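Local atomic coordinates of YfdX protein (Salmonella enterica I, PDB entry 6A02), a protein that is of unknown molecular function but is implicated in the antibiotic stress response and virulence of Salmonella Typhi. Residues Ile28-Phe33 against Glu44-Gln49; Val87-Asp90 against Gln96-Asp99; Gln106-Lys109 against Gly115-Glu118. One frame throughout, in Å; residues are numbered along the deposited sequence. Where two conformers were deposited one is given.

Contact 1 and the other two lie on opposite sides of the chain's centre. Contact 1 is a buried helix-helix contact, formed by small and apolar side chains between helices 19-36 and 40-54. Contacts 2 and 3 sit together, with about 13 Å between their centres, and share helix 94-109: contact 2 ties an early turn of it to the end of strand 77-89, and contact 3 packs its last turn on helix 113-122. Contact 2 is a charged, hydrated contact at the surface. Contact 3, partly buried, joins aliphatic carbons to a threonine and a glycine backbone. All three also touch the second subunit.

Contact 1 (Ile28-Phe33 against Glu44-Gln49); sequences IGMSRF and EQLAAQ
Ser31 OG lies against the methyl group of Ala47 (OG to CB 3.7 Å) and is hydrogen-bonded to the backbone O of Ala43, one turn earlier on that helix. The hydroxyl stands anti to its own backbone N (chi1 177°), a torsion that turns it to helix 40-54. Its CB rests on CB of Leu46 at 3.8 Å. The axes of segments 28-33 and 44-49 approach to 8.0 Å and run antiparallel at 161°, as in a helical hairpin, and Ser31 faces Leu46 where the CA atoms come within 5.3 Å. The small serine side chain is consistent with so near an approach of the backbones. Leu46 contributes the largest buried surface. One of its methyls, CD1, is laid against the backbone of helix 19-36, 3.8 Å from Met30 C and equally far from Ser31 N, and also meets Met30 CB at 3.8 Å. The outer part of Met30 has two conformers, so the looser contact of its CE with Leu46 CD2 is less certain. On another side, Met150 and Leu147 of helix 136-151 touch Ser31 and Ala47, and Leu162 of helix 155-167 touches Ser31. The interface is thus apolar apart from one hydroxyl, and because a main-chain carbonyl satisfies that group, it can be buried among methyls while pinning one helix to the other.

Contact 2 (Val87-Asp90 against Gln96-Asp99); sequences VAED and QKND
The connection from strand 77-89 to helix 94-109 is bridged by Glu89, the last strand residue, and Lys97 in the early part of the helix. The lysine chain is extended throughout and starts anti to its backbone N (chi1 -170°), which carries the ammonium group across to the strand end. There it meets the Glu89 side chain at about a right angle. NZ pairs with OE1 of Glu89 as a salt bridge, but the two atoms are modelled too close together, so their exact places are doubtful and the length of the bond carries no weight. A second link runs through a water, which accepts from Lys97 NZ at 3.0 Å and donates to the backbone O of Asp90 at 2.9 Å; the first of these shares the uncertainty in NZ. The other carboxylate oxygen, Glu89 OE2, is hydrogen-bonded to Tyr156 OH of the second subunit. As modelled, one ammonium group would serve both a carboxylate and, by way of the water, a main-chain carbonyl. The positive charge of Lys97 probably offsets the negative charge of Glu89, whereas Asp90 OD2 has its own salt-bridge partner in Lys141 of the third subunit, in a contact that is polar and partly hydrated.

Contact 3 (Gln106-Lys109 against Gly115-Glu118); sequences QKMK and GTIE
Helices 94-109 and 113-122 follow one another through a short connection, and the last turn of the first is set beside the early part of the second. Their backbones come closest at Lys107 and Thr116, whose CA atoms are 5.1 Å apart. No hydrogen bond joins the two segments, so the contact rests on van der Waals packing. Lys107 starts toward the second helix and then bends at chi2 (-59°), which lays its first carbons along the Gly115-Thr116 backbone and leads the ammonium end away. CB is 3.4 Å from Thr116 OG1, and CG lies 3.6 Å from Gly115 O. Gly115 has no side chain, and the lysine packs straight onto its main chain. Beyond, Lys107 NZ makes a weak, long ion pair with Glu110. Thr116 meets both Lys107 and Met108 with its two branches. The methyl CG2, anti to the backbone N, meets Met108 CG at 3.5 Å, the two side chains crossing at about a right angle. OG1 approaches Met108 N at 3.3 Å, but the angle is too poor for a hydrogen bond; its bond goes to the backbone O of Asp112, one turn back. The same aspartate takes the N-H of Gly115 with OD1, so Asp112 helps to hold both residues that Lys107 touches. Met108 also packs on Tyr155 of the second subunit, and Ile117, whose side chain starts away from segment 106-109, touches Val176. In chain order the helix pair lies between strands 77-89 and 125-135, with its helix-helix seam at the Lys107-Thr116 approach and the second subunit lying against Met108.

Contact 1 (Ile28-Phe33 against Glu44-Gln49)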
# COMPACT_ATOMS: atom_id res chain seq x y z
N ILE A 28 -12.33 1.03 -13.71
CA ILE A 28 -12.20 -0.42 -13.53
C ILE A 28 -12.48 -0.82 -12.08
O ILE A 28 -13.19 -1.80 -11.81
CB ILE A 28 -10.80 -0.87 -14.01
CG1 ILE A 28 -10.74 -0.89 -15.53
CG2 ILE A 28 -10.42 -2.23 -13.45
CD1 ILE A 28 -9.33 -1.03 -16.05
N GLY A 29 -11.91 -0.08 -11.13
CA GLY A 29 -12.18 -0.37 -9.73
C GLY A 29 -13.64 -0.18 -9.35
O GLY A 29 -14.21 -1.01 -8.63
N MET A 30 -14.25 0.91 -9.81
CA MET A 30 -15.66 1.14 -9.51
C MET A 30 -16.53 0.07 -10.15
O MET A 30 -17.50 -0.41 -9.54
CB MET A 30 -16.08 2.53 -9.99
CG MET A 30 -15.40 3.69 -9.24
SD MET A 30 -16.08 5.31 -9.66
CE MET A 30 -17.81 4.84 -9.56
N SER A 31 -16.18 -0.34 -11.37
CA SER A 31 -16.92 -1.40 -12.04
C SER A 31 -16.91 -2.67 -11.21
O SER A 31 -17.96 -3.30 -11.00
CB SER A 31 -16.32 -1.65 -13.42
OG SER A 31 -16.96 -2.72 -14.09
N ARG A 32 -15.74 -3.07 -10.72
CA ARG A 32 -15.66 -4.30 -9.94
C ARG A 32 -16.53 -4.20 -8.69
O ARG A 32 -17.25 -5.14 -8.34
CB ARG A 32 -14.22 -4.61 -9.56
CG ARG A 32 -14.09 -5.86 -8.71
CD ARG A 32 -12.64 -6.32 -8.64
NE ARG A 32 -12.47 -7.48 -7.78
CZ ARG A 32 -12.20 -7.40 -6.48
NH1 ARG A 32 -12.10 -6.22 -5.90
NH2 ARG A 32 -12.05 -8.51 -5.77
N PHE A 33 -16.48 -3.06 -8.00
CA PHE A 33 -17.29 -2.91 -6.80
C PHE A 33 -18.77 -3.06 -7.13
O PHE A 33 -19.52 -3.72 -6.38
CB PHE A 33 -17.05 -1.55 -6.15
CG PHE A 33 -17.96 -1.29 -4.98
CD1 PHE A 33 -17.71 -1.88 -3.75
CD2 PHE A 33 -19.09 -0.52 -5.12
CE1 PHE A 33 -18.57 -1.67 -2.67
CE2 PHE A 33 -19.95 -0.30 -4.04
CZ PHE A 33 -19.68 -0.88 -2.82
N GLU A 44 -21.19 -2.63 -16.06
CA GLU A 44 -20.94 -2.65 -17.50
C GLU A 44 -20.72 -1.25 -18.05
O GLU A 44 -19.85 -1.05 -18.90
CB GLU A 44 -22.09 -3.35 -18.22
CG GLU A 44 -22.19 -4.82 -17.88
CD GLU A 44 -23.33 -5.52 -18.58
OE1 GLU A 44 -24.04 -4.85 -19.35
OE2 GLU A 44 -23.51 -6.74 -18.33
N GLN A 45 -21.50 -0.27 -17.57
CA GLN A 45 -21.33 1.11 -18.03
C GLN A 45 -19.94 1.62 -17.69
O GLN A 45 -19.29 2.27 -18.51
CB GLN A 45 -22.38 2.01 -17.39
CG GLN A 45 -23.81 1.80 -17.90
CD GLN A 45 -24.81 2.73 -17.23
OE1 GLN A 45 -24.68 3.07 -16.05
NE2 GLN A 45 -25.81 3.17 -17.99
N LEU A 46 -19.46 1.32 -16.48
CA LEU A 46 -18.15 1.80 -16.05
C LEU A 46 -17.03 1.11 -16.81
O LEU A 46 -16.06 1.76 -17.22
CB LEU A 46 -18.00 1.57 -14.54
CG LEU A 46 -18.87 2.49 -13.68
CD1 LEU A 46 -19.07 1.90 -12.30
CD2 LEU A 46 -18.26 3.87 -13.58
N ALA A 47 -17.16 -0.20 -17.04
CA ALA A 47 -16.15 -0.91 -17.82
C ALA A 47 -16.16 -0.45 -19.28
O ALA A 47 -15.10 -0.35 -19.91
CB ALA A 47 -16.37 -2.42 -17.72
N ALA A 48 -17.34 -0.14 -19.81
CA ALA A 48 -17.42 0.39 -21.17
C ALA A 48 -16.73 1.74 -21.27
O ALA A 48 -16.05 2.03 -22.27
CB ALA A 48 -18.87 0.49 -21.63
N GLN A 49 -16.88 2.59 -20.25
CA GLN A 49 -16.16 3.86 -20.27
C GLN A 49 -14.65 3.63 -20.23
O GLN A 49 -13.90 4.28 -20.95
CB GLN A 49 -16.59 4.76 -19.12
CG GLN A 49 -18.05 5.23 -19.13
CD GLN A 49 -18.45 5.93 -17.85
OE1 GLN A 49 -17.69 5.98 -16.88
NE2 GLN A 49 -19.66 6.49 -17.83

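Contact 2 (Val87-Asp90 against Gln96-Asp99)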
# COMPACT_ATOMS: atom_id res chain seq x y z
N VAL A 87 9.72 12.49 -0.44
CA VAL A 87 10.87 13.20 0.11
C VAL A 87 11.46 12.39 1.25
O VAL A 87 10.77 11.62 1.93
CB VAL A 87 10.51 14.63 0.57
CG1 VAL A 87 10.06 15.46 -0.61
CG2 VAL A 87 9.42 14.58 1.64
N ALA A 88 12.77 12.55 1.45
CA ALA A 88 13.47 11.96 2.59
C ALA A 88 14.30 13.05 3.24
O ALA A 88 15.26 13.55 2.64
CB ALA A 88 14.37 10.81 2.13
N GLU A 89 13.94 13.43 4.46
CA GLU A 89 14.53 14.57 5.14
C GLU A 89 15.58 14.11 6.14
O GLU A 89 15.26 13.39 7.09
CB GLU A 89 13.45 15.37 5.85
CG GLU A 89 12.37 15.89 4.91
CD GLU A 89 11.55 16.98 5.54
OE1 GLU A 89 11.97 17.54 6.58
OE2 GLU A 89 10.47 17.29 5.01
N ASP A 90 16.83 14.53 5.93
CA ASP A 90 17.87 14.35 6.93
C ASP A 90 17.61 15.27 8.11
O ASP A 90 16.93 16.30 7.99
CB ASP A 90 19.22 14.77 6.34
CG ASP A 90 19.85 13.70 5.47
OD1 ASP A 90 19.19 12.68 5.17
OD2 ASP A 90 21.02 13.89 5.06
N GLN A 96 19.48 26.08 10.25
CA GLN A 96 20.10 25.82 8.95
C GLN A 96 19.09 25.31 7.93
O GLN A 96 19.20 25.61 6.74
CB GLN A 96 21.25 24.83 9.11
CG GLN A 96 21.97 24.49 7.81
CD GLN A 96 22.99 23.37 7.98
OE1 GLN A 96 23.19 22.86 9.08
NE2 GLN A 96 23.63 22.98 6.87
N LYS A 97 18.10 24.54 8.38
CA LYS A 97 17.15 23.96 7.45
C LYS A 97 16.14 24.99 6.95
O LYS A 97 15.73 24.94 5.78
CB LYS A 97 16.42 22.78 8.10
CG LYS A 97 15.59 21.99 7.12
CD LYS A 97 14.80 20.94 7.82
CE LYS A 97 13.99 20.14 6.83
NZ LYS A 97 13.34 18.99 7.51
N ASN A 98 15.73 25.91 7.82
CA ASN A 98 14.81 26.97 7.40
C ASN A 98 15.40 27.78 6.25
O ASN A 98 14.72 28.02 5.24
CB ASN A 98 14.51 27.89 8.59
CG ASN A 98 13.69 27.20 9.66
OD1 ASN A 98 13.13 26.13 9.45
ND2 ASN A 98 13.60 27.82 10.83
N ASP A 99 16.66 28.20 6.38
CA ASP A 99 17.28 28.99 5.33
C ASP A 99 17.40 28.19 4.04
O ASP A 99 17.23 28.74 2.94
CB ASP A 99 18.65 29.50 5.79
CG ASP A 99 18.56 30.34 7.06
OD1 ASP A 99 17.45 30.83 7.37
OD2 ASP A 99 19.59 30.51 7.74
O HOH W 1 15.45 18.20 9.53

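Contact 3 (Gln106-Lys109 against Gly115-Glu118)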
# COMPACT_ATOMS: atom_id res chain seq x y z
N GLN A 106 12.12 29.44 -3.46
CA GLN A 106 12.36 30.39 -4.55
C GLN A 106 12.49 29.68 -5.89
O GLN A 106 11.95 30.14 -6.90
CB GLN A 106 13.61 31.22 -4.25
CG GLN A 106 14.01 32.17 -5.36
CD GLN A 106 13.03 33.30 -5.55
OE1 GLN A 106 12.34 33.71 -4.61
NE2 GLN A 106 12.95 33.82 -6.77
N LYS A 107 13.20 28.55 -5.92
CA LYS A 107 13.36 27.81 -7.17
C LYS A 107 12.03 27.25 -7.67
O LYS A 107 11.76 27.24 -8.88
CB LYS A 107 14.38 26.70 -6.99
CG LYS A 107 15.75 27.21 -6.57
CD LYS A 107 16.30 28.19 -7.59
CE LYS A 107 17.68 28.68 -7.19
NZ LYS A 107 18.20 29.69 -8.15
N MET A 108 11.18 26.77 -6.76
CA MET A 108 9.85 26.31 -7.18
C MET A 108 9.04 27.46 -7.76
O MET A 108 8.41 27.31 -8.82
CB MET A 108 9.11 25.65 -6.02
CG MET A 108 9.58 24.24 -5.77
SD MET A 108 8.68 23.40 -4.44
CE MET A 108 9.57 24.05 -3.03
N LYS A 109 9.06 28.61 -7.09
CA LYS A 109 8.42 29.81 -7.64
C LYS A 109 8.90 30.11 -9.05
O LYS A 109 8.11 30.48 -9.92
CB LYS A 109 8.69 31.00 -6.71
CG LYS A 109 8.20 32.34 -7.28
CD LYS A 109 8.97 33.53 -6.71
CE LYS A 109 8.68 33.77 -5.24
NZ LYS A 109 8.89 35.21 -4.89
N GLY A 115 17.04 23.41 -10.13
CA GLY A 115 17.41 24.22 -8.98
C GLY A 115 16.66 23.85 -7.72
O GLY A 115 17.20 23.97 -6.62
N THR A 116 15.41 23.39 -7.87
CA THR A 116 14.64 22.93 -6.72
C THR A 116 15.28 21.69 -6.11
O THR A 116 15.51 21.62 -4.90
CB THR A 116 13.20 22.64 -7.14
OG1 THR A 116 12.60 23.86 -7.60
CG2 THR A 116 12.39 22.10 -5.96
N ILE A 117 15.60 20.70 -6.95
CA ILE A 117 16.25 19.48 -6.48
C ILE A 117 17.56 19.81 -5.78
O ILE A 117 17.87 19.28 -4.70
CB ILE A 117 16.44 18.49 -7.63
CG1 ILE A 117 15.09 18.16 -8.28
CG2 ILE A 117 17.14 17.22 -7.15
CD1 ILE A 117 14.04 17.67 -7.30
N GLU A 118 18.35 20.72 -6.36
CA GLU A 118 19.65 21.03 -5.78
C GLU A 118 19.51 21.80 -4.47
O GLU A 118 20.24 21.53 -3.51
CB GLU A 118 20.53 21.75 -6.80
CG GLU A 118 21.09 20.82 -7.88
CD GLU A 118 21.76 19.56 -7.30
OE1 GLU A 118 22.58 19.68 -6.36
OE2 GLU A 118 21.46 18.44 -7.78